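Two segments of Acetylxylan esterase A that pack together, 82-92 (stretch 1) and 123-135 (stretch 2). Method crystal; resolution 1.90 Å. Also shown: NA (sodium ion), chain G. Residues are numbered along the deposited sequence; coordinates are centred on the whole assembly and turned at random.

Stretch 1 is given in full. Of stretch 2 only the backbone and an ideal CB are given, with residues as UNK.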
# COMPACT_ATOMS: atom_id res chain seq x y z
N ALA A 82 -4.71 -16.82 -14.88
CA ALA A 82 -4.99 -16.75 -13.46
C ALA A 82 -3.83 -16.16 -12.67
O ALA A 82 -4.04 -15.33 -11.78
CB ALA A 82 -5.37 -18.13 -12.93
N THR A 83 -2.60 -16.60 -12.97
CA THR A 83 -1.43 -16.14 -12.22
C THR A 83 -0.99 -14.75 -12.69
O THR A 83 -0.34 -14.02 -11.94
CB THR A 83 -0.28 -17.16 -12.29
OG1 THR A 83 0.61 -16.98 -11.16
CG2 THR A 83 0.51 -17.03 -13.60
N LEU A 84 -1.32 -14.40 -13.94
CA LEU A 84 -0.93 -13.15 -14.56
C LEU A 84 -2.00 -12.04 -14.49
O LEU A 84 -1.93 -11.03 -15.20
CB LEU A 84 -0.47 -13.37 -16.04
CG LEU A 84 0.78 -14.26 -16.21
CD1 LEU A 84 1.10 -14.46 -17.69
CD2 LEU A 84 2.03 -13.71 -15.45
N THR A 85 -2.98 -12.21 -13.61
CA THR A 85 -3.97 -11.16 -13.44
C THR A 85 -4.19 -10.88 -11.96
O THR A 85 -4.31 -11.81 -11.17
CB THR A 85 -5.29 -11.52 -14.17
OG1 THR A 85 -5.71 -12.80 -13.75
CG2 THR A 85 -5.08 -11.66 -15.68
N HIS A 86 -4.25 -9.60 -11.61
CA HIS A 86 -4.65 -9.16 -10.25
C HIS A 86 -5.98 -9.85 -9.93
O HIS A 86 -6.95 -9.77 -10.73
CB HIS A 86 -4.85 -7.62 -10.23
CG HIS A 86 -5.27 -7.05 -8.92
ND1 HIS A 86 -4.41 -6.93 -7.84
CD2 HIS A 86 -6.44 -6.50 -8.52
CE1 HIS A 86 -5.04 -6.34 -6.84
NE2 HIS A 86 -6.27 -6.07 -7.22
N ASN A 87 -6.04 -10.53 -8.79
CA ASN A 87 -7.22 -11.24 -8.35
C ASN A 87 -7.65 -12.39 -9.31
O ASN A 87 -8.78 -12.85 -9.28
CB ASN A 87 -8.38 -10.23 -8.07
CG ASN A 87 -8.10 -9.33 -6.89
OD1 ASN A 87 -7.25 -9.62 -6.07
ND2 ASN A 87 -8.79 -8.21 -6.83
N GLY A 88 -6.72 -12.88 -10.12
CA GLY A 88 -6.98 -13.99 -11.00
C GLY A 88 -7.08 -15.37 -10.36
O GLY A 88 -7.43 -16.33 -11.02
N GLY A 89 -6.67 -15.51 -9.10
CA GLY A 89 -6.80 -16.80 -8.38
C GLY A 89 -5.65 -17.76 -8.55
O GLY A 89 -5.69 -18.89 -8.04
N GLY A 90 -4.62 -17.35 -9.29
CA GLY A 90 -3.46 -18.21 -9.52
C GLY A 90 -2.47 -18.19 -8.36
O GLY A 90 -2.77 -17.58 -7.31
N ASN A 91 -1.31 -18.86 -8.51
CA ASN A 91 -0.28 -18.90 -7.50
C ASN A 91 0.00 -17.51 -6.94
O ASN A 91 0.17 -17.34 -5.75
CB ASN A 91 1.07 -19.40 -8.02
CG ASN A 91 1.16 -20.89 -8.31
OD1 ASN A 91 2.12 -21.31 -8.85
ND2 ASN A 91 0.18 -21.67 -7.93
N SER A 92 0.08 -16.54 -7.82
CA SER A 92 0.40 -15.18 -7.38
C SER A 92 -0.60 -14.59 -6.36
O SER A 92 -0.21 -13.90 -5.39
CB SER A 92 0.56 -14.28 -8.60
OG SER A 92 -0.57 -14.36 -9.46
N UNK A 123 11.23 -15.04 -11.60
CA UNK A 123 10.12 -14.83 -12.55
C UNK A 123 8.83 -14.43 -11.78
O UNK A 123 8.13 -13.48 -12.14
CB UNK A 123 9.88 -16.10 -13.38
N UNK A 124 8.55 -15.18 -10.72
CA UNK A 124 7.37 -14.91 -9.88
C UNK A 124 7.51 -13.57 -9.17
O UNK A 124 6.52 -12.84 -8.98
CB UNK A 124 7.17 -16.03 -8.85
N UNK A 125 8.74 -13.17 -8.83
CA UNK A 125 8.91 -11.86 -8.23
C UNK A 125 8.41 -10.75 -9.16
O UNK A 125 7.71 -9.83 -8.72
CB UNK A 125 10.38 -11.63 -7.88
N UNK A 126 8.76 -10.83 -10.44
CA UNK A 126 8.31 -9.85 -11.41
C UNK A 126 6.82 -9.92 -11.53
O UNK A 126 6.19 -8.91 -11.60
CB UNK A 126 8.97 -10.07 -12.77
N UNK A 127 6.27 -11.10 -11.54
CA UNK A 127 4.80 -11.30 -11.64
C UNK A 127 4.09 -10.66 -10.43
O UNK A 127 3.05 -9.94 -10.59
CB UNK A 127 4.46 -12.79 -11.72
N UNK A 128 4.62 -10.87 -9.24
CA UNK A 128 4.03 -10.29 -8.00
C UNK A 128 4.05 -8.77 -8.04
O UNK A 128 3.11 -8.12 -7.61
CB UNK A 128 4.79 -10.78 -6.76
N UNK A 129 5.14 -8.20 -8.53
CA UNK A 129 5.24 -6.75 -8.67
C UNK A 129 4.13 -6.19 -9.59
O UNK A 129 3.61 -5.12 -9.36
CB UNK A 129 6.62 -6.38 -9.22
N UNK A 130 3.83 -6.90 -10.66
CA UNK A 130 2.85 -6.50 -11.67
C UNK A 130 1.41 -6.80 -11.27
O UNK A 130 0.50 -6.03 -11.63
CB UNK A 130 3.16 -7.20 -12.99
N UNK A 131 1.18 -7.90 -10.57
CA UNK A 131 -0.20 -8.34 -10.26
C UNK A 131 -0.69 -7.77 -8.92
O UNK A 131 -1.87 -7.47 -8.80
CB UNK A 131 -0.27 -9.87 -10.22
N UNK A 132 0.20 -7.67 -7.91
CA UNK A 132 -0.10 -7.09 -6.57
C UNK A 132 0.85 -5.92 -6.21
O UNK A 132 1.44 -5.90 -5.15
CB UNK A 132 0.01 -8.18 -5.50
N UNK A 133 1.01 -4.93 -7.14
CA UNK A 133 1.95 -3.81 -6.87
C UNK A 133 1.70 -3.10 -5.54
O UNK A 133 2.65 -2.66 -4.89
CB UNK A 133 1.86 -2.78 -8.00
N UNK A 134 0.43 -3.04 -5.12
CA UNK A 134 -0.01 -2.40 -3.87
C UNK A 134 0.59 -2.97 -2.60
O UNK A 134 0.65 -2.29 -1.61
CB UNK A 134 -1.53 -2.49 -3.76
N UNK A 135 1.04 -4.24 -2.63
CA UNK A 135 1.56 -4.88 -1.43
C UNK A 135 3.06 -4.58 -1.13
O UNK A 135 3.49 -4.69 0.02
CB UNK A 135 1.36 -6.39 -1.56
NA NA G . -0.29 -0.41 0.44

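Position 123 is clear of stretch 1, which sets no preference. It is Met123.

Position 124 points sideways, and its CB is also clear of stretch 1. A short side chain would fall short; a long, flexible one could reach Thr83, Asn91 and Ser92. The residue is Met124. Its CE lies 3.8 Å from Thr83 OG1 and 3.7 Å from Asn91 CB.

Positions 125 and 126 are out of reach; many residues would suit. They are Thr125 and Asn126.

Position 127 points toward stretch 1. Its ideal CB is 4.5 Å from Leu84 CD2 and 5.2 Å from Ser92 CB. A compact apolar side chain would suit, valine or alanine more readily than a large ring. It is Val127. Its CG2 packs on Leu84 CD2 at 3.6 Å, and its CG1 comes within 3.4 Å of Thr83 O.

Position 128 points sideways with no atom of stretch 1 near its CB. Small residues would leave Ser92 untouched; a long one could bend to it. It is Met128, with SD 3.4 Å from Ser92 O.

Positions 129 and 130 make no contact. They are Ala129 and Ala130.

Position 131 has its CB 4.2 Å from His86 N and 4.5 Å from Thr83 O. The backbone of stretch 1 is close, so a small or beta-branched residue fits: Ala, Ser, Thr or Val. It is Thr131. CG2 lies 3.6 Å from Leu84 C, while OG1 donates to Val127 O at 2.7 Å. Its backbone O accepts from His86 ND1 at 2.8 Å. With 124, 127 and 128, it surrounds the Ser92 side chain.

Position 132 leaves helical angles. Its CB is 5.2 Å from His86 ND1 and 7.3 Å from Asn87 N, a donor. Gln or Glu would fall short; a side chain with a farther terminal acceptor, Tyr above all, would suit. It is Tyr132. OH accepts from Asn87 N at 2.8 Å and lies 2.6 Å from water 1, which donates to Thr85 O and Ser92 OG. The ring sits obliquely to the His86 ring.

Position 133 has phi -54°, which permits proline among many others. It is Pro133, without contact.

Position 134 points toward stretch 1, and a longer acceptor, Glu or Gln, could approach His86. It is Glu134, with OE2 3.1 Å from His86 CE1, at the ring edge. Its backbone O binds sodium at 2.9 Å.

Position 135 is out of reach. It is Leu135.

Stretch 2, residues 123-135: MMTNVMAATYPEL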
# COMPACT_ATOMS: atom_id res chain seq x y z
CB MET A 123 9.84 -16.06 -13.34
CG MET A 123 11.02 -16.62 -14.14
SD MET A 123 10.44 -17.98 -15.11
CE MET A 123 11.90 -18.99 -15.28
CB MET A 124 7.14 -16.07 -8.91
CG MET A 124 5.96 -15.83 -7.94
SD MET A 124 4.40 -15.45 -8.75
CE MET A 124 3.80 -17.10 -9.04
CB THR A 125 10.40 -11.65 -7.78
OG1 THR A 125 10.68 -12.60 -6.75
CG2 THR A 125 10.63 -10.28 -7.21
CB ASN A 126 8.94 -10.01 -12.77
CG ASN A 126 10.35 -9.46 -12.81
OD1 ASN A 126 10.64 -8.39 -12.35
ND2 ASN A 126 11.21 -10.25 -13.32
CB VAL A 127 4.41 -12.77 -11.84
CG1 VAL A 127 2.89 -12.98 -11.71
CG2 VAL A 127 4.85 -13.26 -13.22
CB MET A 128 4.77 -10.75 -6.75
CG MET A 128 4.61 -12.25 -6.38
SD MET A 128 2.88 -12.79 -6.24
CE MET A 128 2.30 -11.59 -5.01
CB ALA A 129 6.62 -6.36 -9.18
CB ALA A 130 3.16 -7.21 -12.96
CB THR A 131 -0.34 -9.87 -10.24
OG1 THR A 131 0.70 -10.46 -9.45
CG2 THR A 131 -0.32 -10.47 -11.67
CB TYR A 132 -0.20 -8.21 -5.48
CG TYR A 132 -1.18 -9.24 -5.92
CD1 TYR A 132 -2.53 -9.12 -5.59
CD2 TYR A 132 -0.80 -10.28 -6.78
CE1 TYR A 132 -3.46 -10.01 -6.07
CE2 TYR A 132 -1.72 -11.19 -7.26
CZ TYR A 132 -3.06 -11.03 -6.91
OH TYR A 132 -3.98 -11.90 -7.43
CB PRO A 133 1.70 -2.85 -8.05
CG PRO A 133 0.31 -3.20 -8.53
CD PRO A 133 0.26 -4.69 -8.39
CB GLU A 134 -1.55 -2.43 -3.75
CG GLU A 134 -2.21 -3.81 -3.47
CD GLU A 134 -2.40 -4.71 -4.69
OE1 GLU A 134 -1.96 -4.33 -5.80
OE2 GLU A 134 -3.00 -5.82 -4.55
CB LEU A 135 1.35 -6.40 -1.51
CG LEU A 135 -0.09 -6.86 -1.49
CD1 LEU A 135 -0.13 -8.39 -1.64
CD2 LEU A 135 -0.86 -6.40 -0.26
O HOH W 1 -3.25 -13.61 -9.25
O HOH W 2 -2.39 -0.28 -0.71
O HOH W 3 1.48 -0.88 1.23
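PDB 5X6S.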